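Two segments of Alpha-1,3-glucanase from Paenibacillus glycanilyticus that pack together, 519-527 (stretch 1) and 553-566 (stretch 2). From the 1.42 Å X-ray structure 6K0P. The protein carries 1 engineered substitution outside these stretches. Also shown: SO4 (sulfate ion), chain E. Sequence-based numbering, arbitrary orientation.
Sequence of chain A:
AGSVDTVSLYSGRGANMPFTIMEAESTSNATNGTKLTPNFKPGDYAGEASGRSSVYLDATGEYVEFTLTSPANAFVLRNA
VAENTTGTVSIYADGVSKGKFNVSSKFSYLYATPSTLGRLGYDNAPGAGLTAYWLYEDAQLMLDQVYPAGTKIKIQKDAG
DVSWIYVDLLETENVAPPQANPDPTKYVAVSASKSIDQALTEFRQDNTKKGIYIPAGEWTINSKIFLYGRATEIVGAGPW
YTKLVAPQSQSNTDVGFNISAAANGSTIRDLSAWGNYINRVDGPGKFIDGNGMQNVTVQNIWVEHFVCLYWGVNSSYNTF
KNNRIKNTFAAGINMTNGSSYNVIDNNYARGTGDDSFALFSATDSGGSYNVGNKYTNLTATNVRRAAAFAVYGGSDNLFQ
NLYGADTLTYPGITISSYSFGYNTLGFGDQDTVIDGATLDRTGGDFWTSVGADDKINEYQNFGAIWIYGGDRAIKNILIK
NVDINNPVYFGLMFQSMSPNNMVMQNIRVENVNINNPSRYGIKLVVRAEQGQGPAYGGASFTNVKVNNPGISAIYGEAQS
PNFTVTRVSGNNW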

# COMPACT_ATOMS: atom_id res chain seq x y z
N ARG A 519 16.54 12.61 13.12
CA ARG A 519 16.47 13.15 14.47
C ARG A 519 17.02 12.15 15.48
O ARG A 519 18.13 12.32 15.98
CB ARG A 519 15.05 13.59 14.83
CG ARG A 519 14.44 14.63 13.87
CD ARG A 519 14.89 16.05 14.20
NE ARG A 519 14.35 16.52 15.48
CZ ARG A 519 14.61 17.72 16.00
NH1 ARG A 519 15.38 18.57 15.35
NH2 ARG A 519 14.09 18.05 17.18
N TYR A 520 16.27 11.09 15.80
CA TYR A 520 16.66 10.15 16.85
C TYR A 520 16.42 8.72 16.39
O TYR A 520 15.51 8.45 15.60
CB TYR A 520 15.84 10.35 18.13
CG TYR A 520 15.67 11.79 18.56
CD1 TYR A 520 16.76 12.54 19.01
CD2 TYR A 520 14.42 12.40 18.53
CE1 TYR A 520 16.60 13.86 19.40
CE2 TYR A 520 14.26 13.72 18.93
CZ TYR A 520 15.35 14.44 19.35
OH TYR A 520 15.19 15.75 19.75
N GLY A 521 17.24 7.80 16.90
CA GLY A 521 16.94 6.39 16.71
C GLY A 521 15.64 6.00 17.37
O GLY A 521 14.78 5.36 16.76
N ILE A 522 15.48 6.38 18.64
CA ILE A 522 14.30 6.06 19.44
C ILE A 522 13.80 7.36 20.05
O ILE A 522 14.59 8.13 20.60
CB ILE A 522 14.64 5.04 20.54
CG1 ILE A 522 15.13 3.73 19.90
CG2 ILE A 522 13.43 4.81 21.47
CD1 ILE A 522 15.83 2.81 20.86
N LYS A 523 12.49 7.61 19.95
CA LYS A 523 11.87 8.74 20.63
C LYS A 523 10.81 8.23 21.59
O LYS A 523 9.89 7.50 21.17
CB LYS A 523 11.26 9.74 19.66
CG LYS A 523 10.56 10.89 20.39
CD LYS A 523 10.19 12.04 19.46
CE LYS A 523 9.41 13.12 20.20
NZ LYS A 523 9.02 14.26 19.30
N LEU A 524 10.94 8.58 22.86
CA LEU A 524 9.86 8.46 23.82
C LEU A 524 9.15 9.80 23.83
O LEU A 524 9.73 10.81 24.24
CB LEU A 524 10.41 8.08 25.20
CG LEU A 524 11.41 6.92 25.27
CD1 LEU A 524 11.83 6.65 26.73
CD2 LEU A 524 10.87 5.64 24.63
N VAL A 525 7.92 9.84 23.33
CA VAL A 525 7.21 11.11 23.19
C VAL A 525 6.89 11.65 24.58
O VAL A 525 6.25 10.97 25.39
CB VAL A 525 5.94 10.94 22.34
CG1 VAL A 525 5.19 12.28 22.20
CG2 VAL A 525 6.31 10.37 20.96
N VAL A 526 7.34 12.87 24.86
CA VAL A 526 7.17 13.49 26.17
C VAL A 526 5.90 14.33 26.23
O VAL A 526 5.17 14.29 27.22
CB VAL A 526 8.43 14.32 26.50
CG1 VAL A 526 8.24 15.09 27.81
CG2 VAL A 526 9.63 13.42 26.60
N ARG A 527 5.65 15.13 25.20
CA ARG A 527 4.45 15.96 25.15
C ARG A 527 4.13 16.16 23.67
O ARG A 527 4.72 17.02 23.02
CB ARG A 527 4.66 17.28 25.87
CG ARG A 527 3.42 18.17 25.88
CD ARG A 527 3.62 19.45 26.72
NE ARG A 527 4.55 20.41 26.12
CZ ARG A 527 5.81 20.59 26.52
NH1 ARG A 527 6.30 19.86 27.51
NH2 ARG A 527 6.58 21.50 25.93
N ALA A 553 20.95 9.24 19.80
CA ALA A 553 20.40 7.90 19.62
C ALA A 553 18.99 7.78 20.20
O ALA A 553 18.11 7.18 19.57
CB ALA A 553 21.32 6.85 20.23
N ILE A 554 18.76 8.32 21.39
CA ILE A 554 17.46 8.22 22.05
C ILE A 554 17.10 9.57 22.66
O ILE A 554 17.93 10.23 23.29
CB ILE A 554 17.40 7.08 23.09
CG1 ILE A 554 16.03 7.04 23.78
CG2 ILE A 554 18.52 7.21 24.13
CD1 ILE A 554 15.75 5.76 24.58
N TYR A 555 15.84 9.97 22.46
CA TYR A 555 15.27 11.16 23.06
C TYR A 555 14.14 10.77 24.01
O TYR A 555 13.33 9.89 23.69
CB TYR A 555 14.71 12.12 21.99
CG TYR A 555 14.07 13.33 22.63
CD1 TYR A 555 14.84 14.43 23.00
CD2 TYR A 555 12.70 13.37 22.88
CE1 TYR A 555 14.26 15.53 23.60
CE2 TYR A 555 12.11 14.47 23.50
CZ TYR A 555 12.90 15.55 23.84
OH TYR A 555 12.33 16.64 24.46
N GLY A 556 14.09 11.43 25.17
CA GLY A 556 12.95 11.38 26.05
C GLY A 556 13.11 10.53 27.29
O GLY A 556 12.21 10.53 28.15
N GLU A 557 14.23 9.80 27.42
CA GLU A 557 14.34 8.81 28.49
C GLU A 557 14.30 9.47 29.87
O GLU A 557 13.60 9.00 30.78
CB GLU A 557 15.61 7.98 28.32
CG GLU A 557 15.68 6.83 29.31
CD GLU A 557 16.83 5.87 29.04
OE1 GLU A 557 17.72 6.19 28.22
OE2 GLU A 557 16.82 4.79 29.66
N ALA A 558 15.06 10.56 30.05
CA ALA A 558 15.09 11.23 31.35
C ALA A 558 13.77 11.91 31.68
O ALA A 558 13.46 12.10 32.86
CB ALA A 558 16.23 12.25 31.38
N GLN A 559 13.00 12.28 30.66
CA GLN A 559 11.74 13.00 30.85
C GLN A 559 10.54 12.08 30.90
O GLN A 559 9.40 12.56 30.90
CB GLN A 559 11.54 14.02 29.73
CG GLN A 559 12.61 15.08 29.65
CD GLN A 559 12.44 15.93 28.42
OE1 GLN A 559 11.66 16.89 28.42
NE2 GLN A 559 13.12 15.56 27.34
N SER A 560 10.76 10.76 30.94
CA SER A 560 9.69 9.77 30.94
C SER A 560 9.81 8.93 32.20
O SER A 560 10.23 7.76 32.14
CB SER A 560 9.69 8.94 29.66
OG SER A 560 9.73 9.79 28.53
N PRO A 561 9.45 9.49 33.36
CA PRO A 561 9.66 8.78 34.64
C PRO A 561 8.74 7.59 34.85
O PRO A 561 8.98 6.83 35.80
CB PRO A 561 9.40 9.87 35.69
CG PRO A 561 8.43 10.78 35.04
CD PRO A 561 8.81 10.80 33.56
N ASN A 562 7.71 7.41 34.03
CA ASN A 562 6.79 6.29 34.15
C ASN A 562 7.10 5.17 33.16
O ASN A 562 6.33 4.21 33.07
CB ASN A 562 5.35 6.76 33.93
CG ASN A 562 5.06 8.09 34.60
OD1 ASN A 562 5.13 9.15 33.96
ND2 ASN A 562 4.73 8.04 35.89
N PHE A 563 8.19 5.29 32.40
CA PHE A 563 8.54 4.36 31.33
C PHE A 563 9.96 3.87 31.56
O PHE A 563 10.88 4.68 31.75
CB PHE A 563 8.47 5.07 29.97
CG PHE A 563 8.55 4.12 28.79
CD1 PHE A 563 7.39 3.58 28.26
CD2 PHE A 563 9.77 3.77 28.21
CE1 PHE A 563 7.44 2.72 27.17
CE2 PHE A 563 9.82 2.90 27.11
CZ PHE A 563 8.64 2.39 26.60
N THR A 564 10.15 2.55 31.55
CA THR A 564 11.46 1.95 31.77
C THR A 564 11.99 1.36 30.46
O THR A 564 11.39 0.44 29.90
CB THR A 564 11.40 0.87 32.85
OG1 THR A 564 11.04 1.47 34.09
CG2 THR A 564 12.76 0.19 32.98
N VAL A 565 13.11 1.90 29.99
CA VAL A 565 13.85 1.33 28.88
C VAL A 565 14.76 0.26 29.46
O VAL A 565 15.58 0.54 30.34
CB VAL A 565 14.68 2.40 28.16
CG1 VAL A 565 15.52 1.79 27.03
CG2 VAL A 565 13.80 3.52 27.64
N THR A 566 14.63 -0.97 28.98
CA THR A 566 15.49 -2.08 29.41
C THR A 566 16.45 -2.42 28.28
O THR A 566 16.04 -2.90 27.23
CB THR A 566 14.66 -3.30 29.81
OG1 THR A 566 13.84 -2.96 30.93
CG2 THR A 566 15.58 -4.46 30.19
S SO4 E . 15.98 13.17 27.65
O1 SO4 E . 14.61 13.16 28.11
O2 SO4 E . 16.65 14.35 28.24
O3 SO4 E . 16.68 11.96 28.06
O4 SO4 E . 16.08 13.24 26.18
O HOH W 1 7.64 9.11 26.92

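A short segment of each stretch pairs in parallel, with CA atoms in register from Gly-521 beside Ala-553 to Leu-524 beside Gly-556; the closest pair is Ile-522 CA and Ile-554 CA, 4.6 Å apart. Both chains turn a corner where the register begins, at Gly-521 and Ile-522 in one and at Ala-553 in the other. Three backbone hydrogen bonds hold the register in the alternating pattern of a parallel pair: Ile-522 N donates to Ala-553 O (2.9 Å), Tyr-555 N to Ile-522 O (2.9 Å), and Leu-524 N to Tyr-555 O (2.8 Å). Two CA-H...O contacts supplement them, from Ile-554 CA to Ile-522 O at 3.2 Å and from Lys-523 CA to Tyr-555 O at 3.6 Å.

At two places a side chain would clash with the partner chain, and both are glycine. At Gly-521 an ideal CB would lie 2.8 Å from Ala-553 O. At Gly-556 an ideal CB would fall 2.3 Å from Leu-524 O, and the positive phi of 105° would also jam it against the preceding carbonyl.

In a parallel ladder, paired residues send their side chains to the same face. Ile-522 and Ile-554 share one, where Ile-522 CG2 meets Ile-554 CD1 at 4.0 Å; branched side chains suit both extended backbones and apolar packing. Lys-523 and Tyr-555 share the other. The lysine is extended, with every chi angle t; Lys-523 CG lies 4.1 Å from Tyr-555 CD2, and the amine is hydrogen-bonded elsewhere in the structure.

Tyr-520 points toward the second stretch and lays a ring face against Tyr-555. Tyr-555 CB sits 3.3 Å from the centroid of the Tyr-520 ring, almost on the ring normal, a CH-pi contact. The two rings are near parallel, with planes at 20°, but are slid apart and barely overlap, so the methylene rather than the second ring covers the face.

From the paired segment, Leu-524 reaches into a pocket formed by the second stretch as it turns back through two type I turns, Glu-557 to Ser-560 and Ser-560 to Phe-563. Leu-524 CD1 lies 3.8 Å from both Phe-563 CD2 and Val-565 CG2, so one apolar side chain joins the first strand to the returning one. Val-526 packs its apolar CG2 against the start of the turn: Val-526 CG2 is 3.7 Å from Gln-559 CB and 3.9 Å from Gly-556 CA.

Polar groups steady this turn. Ser-560 OG donates to Gly-556 O at 2.6 Å and accepts from a water whose O is 2.7 Å from Ser-560 OG and 2.8 Å from Val-525 O; the water donates to both and thereby bridges the stretches. Gln-559 NE2 donates to Tyr-555 OH at 3.2 Å. A sulfate, probably from the crystallisation liquor, gathers backbone and side-chain N-H donors: Gly-556 N to its O4, Ala-558 N to its O3 and Gln-559 NE2 to its O1, each at 2.9 Å. The anion suits this cluster of N-H groups.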